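Local coordinates for protein cellulose 1,4-beta-cellobiosidase (Thermobifida fusca, PDB 4JJJ) that probably hydrolyses cellulose from chain ends to release cellobiose, this chain being the family 48 catalytic domain of a longer, multidomain cellulase, at residues Thr543-Ser548 and Pro613-His618; Gln497-Thr502 and Ile539-Pro544; Ala103-Glu108 and Pro118-Val123. The protein carries 1 engineered substitution. One frame throughout, in Å; residues are numbered along the deposited sequence. Where two conformers were deposited one is given.

How the interactions relate
From the N terminus, interaction 3 comes first: Ala103-Glu108 meets Pro118-Val123 and closes a short loop beside bound glucose units. Much later, interaction 2 brings the start of helix 499-516 against Ile539-Pro544, closing a stretch made largely of that helix and helix 519-533. Interaction 1 begins where interaction 2 ends, the two sharing Thr543 and Pro544, and closes a longer loop at Pro613-His618, just ahead of helix 620-637. The three loops thus follow in series without nesting. Interactions 1 and 2 touch and tie neighbouring loops at helix ends of the (alpha/alpha)6 fold; interaction 3 lies on the opposite side of the chain's centre, about 43 Å from interaction 1, centre to centre.

Interaction 1: Thr543-Ser548 and Pro613-His618; sequences TPEQPS and PIVERH. With ZN (zinc ion), chain Y.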
loop_
_atom_site.group_PDB
_atom_site.type_symbol
_atom_site.label_atom_id
_atom_site.label_comp_id
_atom_site.label_asym_id
_atom_site.label_seq_id
_atom_site.Cartn_x
_atom_site.Cartn_y
_atom_site.Cartn_z
ATOM N N THR A 543 -9.161 -17.094 -11.495
ATOM C CA THR A 543 -9.478 -16.947 -12.917
ATOM C C THR A 543 -8.174 -16.783 -13.723
ATOM O O THR A 543 -7.142 -16.477 -13.195
ATOM C CB THR A 543 -10.304 -15.640 -13.164
ATOM O OG1 THR A 543 -9.587 -14.529 -12.583
ATOM C CG2 THR A 543 -11.687 -15.781 -12.515
ATOM N N PRO A 544 -8.208 -17.155 -15.009
ATOM C CA PRO A 544 -6.988 -16.974 -15.796
ATOM C C PRO A 544 -6.447 -15.583 -15.973
ATOM O O PRO A 544 -7.172 -14.638 -16.195
ATOM C CB PRO A 544 -7.420 -17.498 -17.231
ATOM C CG PRO A 544 -8.752 -18.182 -17.001
ATOM C CD PRO A 544 -9.367 -17.572 -15.807
ATOM N N GLU A 545 -5.118 -15.458 -15.835
ATOM C CA GLU A 545 -4.430 -14.202 -16.180
ATOM C C GLU A 545 -3.150 -14.565 -16.956
ATOM O O GLU A 545 -2.633 -15.686 -16.833
ATOM C CB GLU A 545 -4.230 -13.307 -14.983
ATOM C CG GLU A 545 -3.189 -13.667 -14.094
ATOM C CD GLU A 545 -2.972 -12.734 -12.893
ATOM O OE1 GLU A 545 -3.807 -12.987 -12.032
ATOM O OE2 GLU A 545 -2.013 -11.908 -12.759
ATOM N N GLN A 546 -2.669 -13.599 -17.709
ATOM C CA GLN A 546 -1.506 -13.825 -18.582
ATOM C C GLN A 546 -0.521 -12.657 -18.460
ATOM O O GLN A 546 -0.552 -11.713 -19.269
ATOM C CB GLN A 546 -1.980 -14.089 -20.000
ATOM C CG GLN A 546 -0.857 -14.476 -20.929
ATOM C CD GLN A 546 -1.375 -14.727 -22.348
ATOM O OE1 GLN A 546 -2.107 -13.875 -22.881
ATOM N NE2 GLN A 546 -1.006 -15.864 -22.969
ATOM N N PRO A 547 0.345 -12.736 -17.438
ATOM C CA PRO A 547 1.270 -11.643 -17.144
ATOM C C PRO A 547 2.364 -11.526 -18.221
ATOM O O PRO A 547 2.571 -12.410 -19.060
ATOM C CB PRO A 547 1.901 -12.002 -15.778
ATOM C CG PRO A 547 1.403 -13.304 -15.481
ATOM C CD PRO A 547 0.325 -13.757 -16.377
ATOM N N SER A 548 3.004 -10.361 -18.322
ATOM C CA SER A 548 4.159 -10.221 -19.229
ATOM C C SER A 548 5.463 -10.242 -18.458
ATOM O O SER A 548 5.562 -9.703 -17.387
ATOM C CB SER A 548 4.104 -8.969 -20.105
ATOM O OG SER A 548 4.157 -7.801 -19.354
ATOM N N PRO A 613 2.631 -17.876 -20.379
ATOM C CA PRO A 613 1.837 -18.784 -19.581
ATOM C C PRO A 613 0.550 -18.071 -19.056
ATOM O O PRO A 613 0.556 -16.911 -18.725
ATOM C CB PRO A 613 2.728 -19.219 -18.411
ATOM C CG PRO A 613 3.867 -18.311 -18.428
ATOM C CD PRO A 613 4.019 -17.734 -19.847
ATOM N N ILE A 614 -0.498 -18.849 -19.023
ATOM C CA ILE A 614 -1.784 -18.436 -18.410
ATOM C C ILE A 614 -1.827 -19.135 -17.084
ATOM O O ILE A 614 -1.656 -20.368 -16.951
ATOM C CB ILE A 614 -2.982 -18.843 -19.296
ATOM C CG1 ILE A 614 -2.836 -18.153 -20.607
ATOM C CG2 ILE A 614 -4.328 -18.436 -18.596
ATOM C CD1 ILE A 614 -3.819 -18.590 -21.683
ATOM N N VAL A 615 -2.008 -18.327 -16.022
ATOM C CA VAL A 615 -1.888 -18.819 -14.656
ATOM C C VAL A 615 -3.181 -18.483 -13.905
ATOM O O VAL A 615 -3.897 -17.567 -14.284
ATOM C CB VAL A 615 -0.672 -18.169 -13.963
ATOM C CG1 VAL A 615 0.649 -18.468 -14.667
ATOM C CG2 VAL A 615 -0.811 -16.676 -13.823
ATOM N N GLU A 616 -3.447 -19.218 -12.830
ATOM C CA GLU A 616 -4.604 -18.971 -11.995
ATOM C C GLU A 616 -4.032 -18.707 -10.592
ATOM O O GLU A 616 -3.672 -19.672 -9.869
ATOM C CB GLU A 616 -5.630 -20.089 -12.017
ATOM C CG GLU A 616 -6.276 -20.229 -13.393
ATOM C CD GLU A 616 -7.613 -20.823 -13.466
ATOM O OE1 GLU A 616 -8.226 -21.031 -12.416
ATOM O OE2 GLU A 616 -8.069 -20.937 -14.644
ATOM N N ARG A 617 -3.859 -17.416 -10.215
ATOM C CA ARG A 617 -3.115 -17.065 -9.033
ATOM C C ARG A 617 -4.052 -16.887 -7.794
ATOM O O ARG A 617 -5.220 -16.472 -7.939
ATOM C CB ARG A 617 -2.351 -15.733 -9.256
ATOM C CG ARG A 617 -1.136 -15.940 -10.147
ATOM C CD ARG A 617 -0.690 -14.682 -10.746
ATOM N NE ARG A 617 0.705 -14.772 -11.215
ATOM C CZ ARG A 617 1.367 -13.720 -11.712
ATOM N NH1 ARG A 617 0.741 -12.579 -11.999
ATOM N NH2 ARG A 617 2.673 -13.834 -11.986
ATOM N N HIS A 618 -3.477 -17.148 -6.650
ATOM C CA HIS A 618 -4.157 -17.052 -5.324
ATOM C C HIS A 618 -3.335 -16.052 -4.511
ATOM O O HIS A 618 -2.519 -16.384 -3.650
ATOM C CB HIS A 618 -4.213 -18.430 -4.720
ATOM C CG HIS A 618 -4.965 -19.380 -5.588
ATOM N ND1 HIS A 618 -4.310 -20.085 -6.551
ATOM C CD2 HIS A 618 -6.280 -19.736 -5.711
ATOM C CE1 HIS A 618 -5.162 -20.820 -7.243
ATOM N NE2 HIS A 618 -6.358 -20.662 -6.722
HETATM ZN ZN ZN Y . -9.966 -21.224 -14.515
HETATM O O HOH W 1 -7.083 -15.510 -9.981
HETATM O O HOH W 2 -5.050 -15.312 -11.835
HETATM O O HOH W 3 2.552 -15.158 -18.488
HETATM O O HOH W 4 -11.054 -19.793 -13.569
HETATM O O HOH W 5 -10.716 -23.065 -14.069
HETATM O O HOH W 6 -10.432 -21.175 -16.401
#
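Thr543 sets its carbonyl against the backbone of Glu616, beginning a contact whose one beta bridge, an antiparallel hydrogen-bonded pair, joins two loops of the (alpha/alpha)6 fold. One water links Thr543 N to Arg617 O, and a second spans Thr543 O, Arg617 N and Glu545 OE1. Pro544, which has no N-H to satisfy, packs CB on Ile614 CG2 at 3.5 Å. Its ring lies side by side with the Glu616 side chain, whose OE2 binds a zinc ion at 1.9 Å; three waters are the ion's other ligands here. Glu545 forms the bridge: its N donates to Val615 O (2.9 Å), and Val615 N donates to Glu545 O (2.8 Å). Its CG stands between the backbone N and the carbonyl carbon (chi1 77°) and rests on Val615 CG2. Farther out, the chain crosses Arg617 at about a right angle, and Glu545 OE2 makes a salt bridge to Arg617 NH1 at 2.9 Å. NH1 arrives from above the carboxylate, with the two flat groups 74° apart. Arg619 also pairs with OE2, so this carboxylate probably offsets the repulsion between two neighbouring arginines. The long Gln546 chain runs obliquely over Ile614 CG1 and sends NE2 to Ala612 O. Pro547, a compact apolar ring, touches Val615 CG2 with CD and places CG over a face of the flat Arg617 guanidinium, 3.6 Å from NH1.

Interaction 2: Gln497-Thr502 and Ile539-Pro544; sequences QDVGVT and IGIATP. With BGC (beta-D-glucopyranose), chain B; GLC (alpha-D-glucopyranose), chain C.
Val499 and Thr543 slide past each other in opposite directions, Val499 CG1 lying 3.7 Å from Thr543 CG2. The compact, branched valine suits this place at the first turn of helix 499-516: CG1 also reaches toward Ile541 CG2, and CG2 rests against Ile541 O at 3.7 Å. Leu532 of helix 519-533 and Ile626 of helix 620-637 add to the apolar surroundings of Val499, which is buried. Thr543 supplies both kinds of contact from one small side chain. Its methyl faces the valine, while OG1, held between its own backbone N and carbonyl carbon (chi1 53°), donates to Gln497 O at 2.7 Å. The hydroxyl approaches from well above the carbonyl plane, about 50° out of it. Gln497 sits against the same threonine, its CB 3.6 Å from Thr543 CB, and the extended chain carries OE1 to Pro544 CD. A water bonded to that OE1 and another bonded to Gln497 N both reach Pro544 O, so a proline carbonyl is tied to the glutamine at two points. The glutamine's NE2 is used elsewhere, by Phe463 O and Gln461 O, which fixes the turn of the amide. Between these residues Asp498 points away from the loop. Its OD1 takes Val501 N at 3.0 Å in a nearly straight bond (174°), with a weaker bond from Gly500 N, while Asp498 O accepts from both the N and OG1 of Thr502. Asp498 OD2 lies 2.7 Å from O6 of a glucose modelled as overlapping beta and alpha forms. Beside this packing sits a helix N-cap: Asp498 starts helix 499-516 and also lines the glycan pocket of this (alpha/alpha)6 hydrolase.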
loop_
_atom_site.group_PDB
_atom_site.type_symbol
_atom_site.label_atom_id
_atom_site.label_comp_id
_atom_site.label_asym_id
_atom_site.label_seq_id
_atom_site.Cartn_x
_atom_site.Cartn_y
_atom_site.Cartn_z
ATOM N N GLN A 497 -10.697 -10.450 -15.287
ATOM C CA GLN A 497 -11.426 -11.222 -14.299
ATOM C C GLN A 497 -10.718 -11.229 -12.888
ATOM O O GLN A 497 -10.769 -12.194 -12.137
ATOM C CB GLN A 497 -11.599 -12.665 -14.807
ATOM C CG GLN A 497 -12.499 -12.731 -16.041
ATOM C CD GLN A 497 -12.930 -14.139 -16.309
ATOM O OE1 GLN A 497 -12.106 -15.052 -16.300
ATOM N NE2 GLN A 497 -14.202 -14.336 -16.590
ATOM N N ASP A 498 -10.025 -10.148 -12.606
ATOM C CA ASP A 498 -9.247 -10.060 -11.367
ATOM C C ASP A 498 -10.218 -10.235 -10.200
ATOM O O ASP A 498 -11.059 -9.418 -10.003
ATOM C CB ASP A 498 -8.514 -8.742 -11.350
ATOM C CG ASP A 498 -7.680 -8.545 -10.181
ATOM O OD1 ASP A 498 -8.104 -8.853 -9.048
ATOM O OD2 ASP A 498 -6.560 -7.938 -10.311
ATOM N N VAL A 499 -9.966 -11.274 -9.434
ATOM C CA VAL A 499 -10.992 -11.679 -8.437
ATOM C C VAL A 499 -10.966 -10.715 -7.234
ATOM O O VAL A 499 -11.984 -10.573 -6.558
ATOM C CB VAL A 499 -10.908 -13.143 -8.018
ATOM C CG1 VAL A 499 -11.121 -14.028 -9.270
ATOM C CG2 VAL A 499 -9.583 -13.463 -7.327
ATOM N N GLY A 500 -9.795 -10.152 -6.950
ATOM C CA GLY A 500 -9.631 -9.205 -5.838
ATOM C C GLY A 500 -10.411 -7.931 -6.153
ATOM O O GLY A 500 -11.183 -7.385 -5.328
ATOM N N VAL A 501 -10.193 -7.418 -7.353
ATOM C CA VAL A 501 -10.857 -6.208 -7.812
ATOM C C VAL A 501 -12.373 -6.473 -7.851
ATOM O O VAL A 501 -13.157 -5.649 -7.469
ATOM C CB VAL A 501 -10.344 -5.810 -9.222
ATOM C CG1 VAL A 501 -11.261 -4.731 -9.824
ATOM C CG2 VAL A 501 -8.922 -5.383 -9.125
ATOM N N THR A 502 -12.739 -7.631 -8.335
ATOM C CA THR A 502 -14.133 -8.047 -8.411
ATOM C C THR A 502 -14.789 -7.975 -7.040
ATOM O O THR A 502 -15.867 -7.441 -6.890
ATOM C CB THR A 502 -14.293 -9.412 -9.098
ATOM O OG1 THR A 502 -13.769 -9.307 -10.441
ATOM C CG2 THR A 502 -15.758 -9.855 -9.137
ATOM N N ILE A 539 -8.246 -24.440 -3.529
ATOM C CA ILE A 539 -7.635 -23.571 -2.528
ATOM C C ILE A 539 -8.179 -22.157 -2.469
ATOM O O ILE A 539 -7.677 -21.369 -1.684
ATOM C CB ILE A 539 -6.127 -23.555 -2.661
ATOM C CG1 ILE A 539 -5.663 -22.883 -3.921
ATOM C CG2 ILE A 539 -5.588 -25.003 -2.551
ATOM C CD1 ILE A 539 -4.165 -22.600 -3.932
ATOM N N GLY A 540 -9.140 -21.838 -3.356
ATOM C CA GLY A 540 -9.746 -20.510 -3.302
ATOM C C GLY A 540 -10.661 -20.294 -4.396
ATOM O O GLY A 540 -11.456 -21.188 -4.734
ATOM N N ILE A 541 -10.614 -19.130 -5.011
ATOM C CA ILE A 541 -11.366 -18.746 -6.222
ATOM C C ILE A 541 -10.346 -18.059 -7.152
ATOM O O ILE A 541 -9.660 -17.154 -6.705
ATOM C CB ILE A 541 -12.526 -17.828 -5.825
ATOM C CG1 ILE A 541 -13.683 -18.619 -5.288
ATOM C CG2 ILE A 541 -12.971 -16.953 -6.937
ATOM C CD1 ILE A 541 -14.710 -17.843 -4.454
ATOM N N ALA A 542 -10.306 -18.442 -8.423
ATOM C CA ALA A 542 -9.273 -17.934 -9.318
ATOM C C ALA A 542 -9.723 -17.992 -10.692
ATOM O O ALA A 542 -10.583 -18.799 -11.060
ATOM C CB ALA A 542 -8.009 -18.721 -9.148
ATOM N N THR A 543 -9.161 -17.094 -11.495
ATOM C CA THR A 543 -9.478 -16.947 -12.917
ATOM C C THR A 543 -8.174 -16.783 -13.723
ATOM O O THR A 543 -7.142 -16.477 -13.195
ATOM C CB THR A 543 -10.304 -15.640 -13.164
ATOM O OG1 THR A 543 -9.587 -14.529 -12.583
ATOM C CG2 THR A 543 -11.687 -15.781 -12.515
ATOM N N PRO A 544 -8.208 -17.155 -15.009
ATOM C CA PRO A 544 -6.988 -16.974 -15.796
ATOM C C PRO A 544 -6.447 -15.583 -15.973
ATOM O O PRO A 544 -7.172 -14.638 -16.195
ATOM C CB PRO A 544 -7.420 -17.498 -17.231
ATOM C CG PRO A 544 -8.752 -18.182 -17.001
ATOM C CD PRO A 544 -9.367 -17.572 -15.807
HETATM C C2 BGC B . -2.370 -4.874 -11.561
HETATM C C3 BGC B . -1.484 -4.908 -10.322
HETATM C C4 BGC B . -2.115 -5.791 -9.225
HETATM C C5 BGC B . -2.649 -7.155 -9.704
HETATM C C6 BGC B . -3.555 -7.846 -8.683
HETATM C C1 BGC B . -2.791 -6.265 -11.969
HETATM O O1 BGC B . -3.694 -6.109 -13.113
HETATM O O2 BGC B . -1.548 -4.212 -12.579
HETATM O O3 BGC B . -1.260 -3.588 -9.817
HETATM O O4 BGC B . -1.199 -6.058 -8.162
HETATM O O5 BGC B . -3.430 -6.986 -10.887
HETATM O O6 BGC B . -4.748 -7.143 -8.443
HETATM C C1 GLC C . -2.678 -6.712 -11.962
HETATM C C2 GLC C . -2.196 -5.343 -11.694
HETATM C C3 GLC C . -1.315 -5.317 -10.418
HETATM C C4 GLC C . -2.078 -5.899 -9.222
HETATM C C5 GLC C . -2.603 -7.268 -9.665
HETATM C C6 GLC C . -3.477 -7.979 -8.674
HETATM O O1 GLC C . -1.506 -7.397 -12.168
HETATM O O2 GLC C . -1.274 -4.940 -12.799
HETATM O O3 GLC C . -0.813 -4.016 -10.160
HETATM O O4 GLC C . -1.166 -6.115 -8.125
HETATM O O5 GLC C . -3.414 -7.132 -10.833
HETATM O O6 GLC C . -4.624 -7.228 -8.482
HETATM O O HOH W 7 -9.685 -14.275 -17.459
HETATM O O HOH W 8 -7.849 -11.559 -15.761
#

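Interaction 3: Ala103-Glu108 and Pro118-Val123; sequences ATYIPE and PLMNNV. With BGC (beta-D-glucopyranose), chain D; BGC (beta-D-glucopyranose), chain E.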
loop_
_atom_site.group_PDB
_atom_site.type_symbol
_atom_site.label_atom_id
_atom_site.label_comp_id
_atom_site.label_asym_id
_atom_site.label_seq_id
_atom_site.Cartn_x
_atom_site.Cartn_y
_atom_site.Cartn_z
ATOM N N ALA A 103 15.777 15.264 9.331
ATOM C CA ALA A 103 16.373 14.585 8.208
ATOM C C ALA A 103 17.190 15.604 7.452
ATOM O O ALA A 103 16.944 16.818 7.572
ATOM C CB ALA A 103 15.299 13.976 7.312
ATOM N N THR A 104 18.102 15.120 6.614
ATOM C CA THR A 104 18.780 15.929 5.616
ATOM C C THR A 104 18.158 15.727 4.271
ATOM O O THR A 104 17.966 14.587 3.834
ATOM C CB THR A 104 20.327 15.596 5.563
ATOM O OG1 THR A 104 20.883 15.798 6.894
ATOM C CG2 THR A 104 21.006 16.548 4.537
ATOM N N TYR A 105 17.838 16.813 3.567
ATOM C CA TYR A 105 17.302 16.670 2.250
ATOM C C TYR A 105 18.195 15.937 1.247
ATOM O O TYR A 105 19.409 16.201 1.166
ATOM C CB TYR A 105 17.005 18.050 1.690
ATOM C CG TYR A 105 16.479 18.103 0.284
ATOM C CD1 TYR A 105 15.158 17.839 -0.015
ATOM C CD2 TYR A 105 17.274 18.487 -0.788
ATOM C CE1 TYR A 105 14.687 17.861 -1.301
ATOM C CE2 TYR A 105 16.811 18.572 -2.068
ATOM C CZ TYR A 105 15.516 18.315 -2.378
ATOM O OH TYR A 105 15.060 18.459 -3.661
ATOM N N ILE A 106 17.572 15.036 0.483
ATOM C CA ILE A 106 18.204 14.427 -0.682
ATOM C C ILE A 106 17.194 14.580 -1.809
ATOM O O ILE A 106 16.018 14.168 -1.643
ATOM C CB ILE A 106 18.514 12.927 -0.435
ATOM C CG1 ILE A 106 19.572 12.722 0.647
ATOM C CG2 ILE A 106 18.911 12.269 -1.722
ATOM C CD1 ILE A 106 19.659 11.319 1.180
ATOM N N PRO A 107 17.563 15.124 -2.943
ATOM C CA PRO A 107 16.539 15.240 -4.006
ATOM C C PRO A 107 16.220 13.933 -4.640
ATOM O O PRO A 107 17.089 13.080 -4.815
ATOM C CB PRO A 107 17.227 16.162 -5.035
ATOM C CG PRO A 107 18.637 15.908 -4.812
ATOM C CD PRO A 107 18.846 15.763 -3.374
ATOM N N GLU A 108 14.968 13.708 -4.988
ATOM C CA GLU A 108 14.658 12.590 -5.855
ATOM C C GLU A 108 15.179 12.921 -7.245
ATOM O O GLU A 108 15.282 14.073 -7.629
ATOM C CB GLU A 108 13.146 12.301 -5.874
ATOM C CG GLU A 108 12.699 11.974 -4.425
ATOM C CD GLU A 108 11.221 11.593 -4.209
ATOM O OE1 GLU A 108 10.565 11.364 -5.322
ATOM O OE2 GLU A 108 10.805 11.555 -2.957
ATOM N N PRO A 118 22.803 12.952 -3.766
ATOM C CA PRO A 118 23.526 13.568 -2.647
ATOM C C PRO A 118 22.681 14.263 -1.580
ATOM O O PRO A 118 21.576 14.785 -1.831
ATOM C CB PRO A 118 24.369 14.657 -3.381
ATOM C CG PRO A 118 23.481 15.067 -4.536
ATOM C CD PRO A 118 22.702 13.806 -4.936
ATOM N N LEU A 119 23.222 14.288 -0.404
ATOM C CA LEU A 119 22.739 15.165 0.638
ATOM C C LEU A 119 22.939 16.623 0.295
ATOM O O LEU A 119 24.006 16.987 -0.230
ATOM C CB LEU A 119 23.459 14.895 1.936
ATOM C CG LEU A 119 23.148 13.652 2.750
ATOM C CD1 LEU A 119 23.459 12.325 2.099
ATOM C CD2 LEU A 119 23.996 13.780 4.009
ATOM N N MET A 120 21.934 17.445 0.600
ATOM C CA MET A 120 21.987 18.910 0.387
ATOM C C MET A 120 21.646 19.639 1.682
ATOM O O MET A 120 20.512 19.743 2.119
ATOM C CB MET A 120 21.094 19.346 -0.763
ATOM C CG MET A 120 21.494 18.747 -2.093
ATOM S SD MET A 120 20.491 19.271 -3.466
ATOM C CE MET A 120 21.356 18.455 -4.811
ATOM N N ASN A 121 22.656 20.096 2.375
ATOM C CA ASN A 121 22.403 20.820 3.623
ATOM C C ASN A 121 21.824 22.227 3.504
ATOM O O ASN A 121 21.330 22.764 4.554
ATOM C CB ASN A 121 23.716 20.974 4.427
ATOM C CG ASN A 121 24.236 19.654 4.898
ATOM O OD1 ASN A 121 23.469 18.804 5.344
ATOM N ND2 ASN A 121 25.527 19.439 4.749
ATOM N N ASN A 122 21.844 22.807 2.326
ATOM C CA ASN A 122 21.289 24.187 2.104
ATOM C C ASN A 122 19.782 24.191 1.920
ATOM O O ASN A 122 19.194 25.249 1.803
ATOM C CB ASN A 122 21.965 24.901 0.918
ATOM C CG ASN A 122 21.716 24.236 -0.430
ATOM O OD1 ASN A 122 21.254 23.108 -0.539
ATOM N ND2 ASN A 122 22.033 24.957 -1.481
ATOM N N VAL A 123 19.144 23.002 1.895
ATOM C CA VAL A 123 17.705 22.950 1.722
ATOM C C VAL A 123 17.072 22.868 3.099
ATOM O O VAL A 123 17.383 21.974 3.850
ATOM C CB VAL A 123 17.325 21.766 0.855
ATOM C CG1 VAL A 123 15.842 21.519 0.961
ATOM C CG2 VAL A 123 17.739 21.976 -0.582
HETATM C C2 BGC D . 17.973 7.742 2.942
HETATM C C3 BGC D . 18.622 8.168 4.253
HETATM C C4 BGC D . 18.299 9.656 4.545
HETATM C C5 BGC D . 16.782 9.855 4.486
HETATM C C6 BGC D . 16.388 11.366 4.606
HETATM C C1 BGC D . 16.468 7.984 3.036
HETATM O O2 BGC D . 18.227 6.358 2.795
HETATM O O3 BGC D . 20.049 7.983 4.105
HETATM O O4 BGC D . 18.689 10.008 5.872
HETATM O O5 BGC D . 16.310 9.400 3.212
HETATM O O6 BGC D . 16.847 12.136 3.496
HETATM C C2 BGC E . 19.940 11.312 7.355
HETATM C C3 BGC E . 21.300 11.978 7.662
HETATM C C4 BGC E . 22.435 10.969 7.433
HETATM C C5 BGC E . 22.307 10.293 6.042
HETATM C C6 BGC E . 23.360 9.267 5.613
HETATM C C1 BGC E . 19.971 10.666 5.994
HETATM O O2 BGC E . 18.988 12.315 7.458
HETATM O O3 BGC E . 21.336 12.406 9.053
HETATM O O4 BGC E . 23.689 11.760 7.250
HETATM O O5 BGC E . 20.990 9.635 6.014
HETATM O O6 BGC E . 23.743 9.321 4.237
HETATM O O HOH W 9 18.774 19.566 4.284
#
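The Tyr105 ring is overlapped by Val123, whose CG1 makes a CH-pi contact 3.9 Å from the ring centroid and 25° off the normal. A broad aromatic suits the place because it offers more than one side: Pro107 N meets the opposite face near the rim, and Met120 CB lies in plane at the edge. CG anti to the backbone N (chi1 178°) sends the side chain out alongside the methionine, both pointing the same way. In one of its two conformers, Met120 brings SD to that edge in a Met-aromatic contact and sets CE on Pro107 CG. An alanine in place of Tyr105 would probably leave Val123 CG1 without the ring face it covers and Met120 SD without its aromatic edge. Met120 N donates to Tyr105 O at 2.9 Å, where a type I beta turn, Met120 to Val123, begins; a water bridges Tyr105 N to the carbonyls of Met120 and Val123. Thr104 turns its CG2 methyl to Leu119 CB. Its backbone holds sugar, as part of the glycan pocket: Thr104 N donates to O2 of one glucose at 3.1 Å, and O6 of another donates to Thr104 O at 2.7 Å. Leu119 CD1 and Ile106 CD1 meet at 4.0 Å.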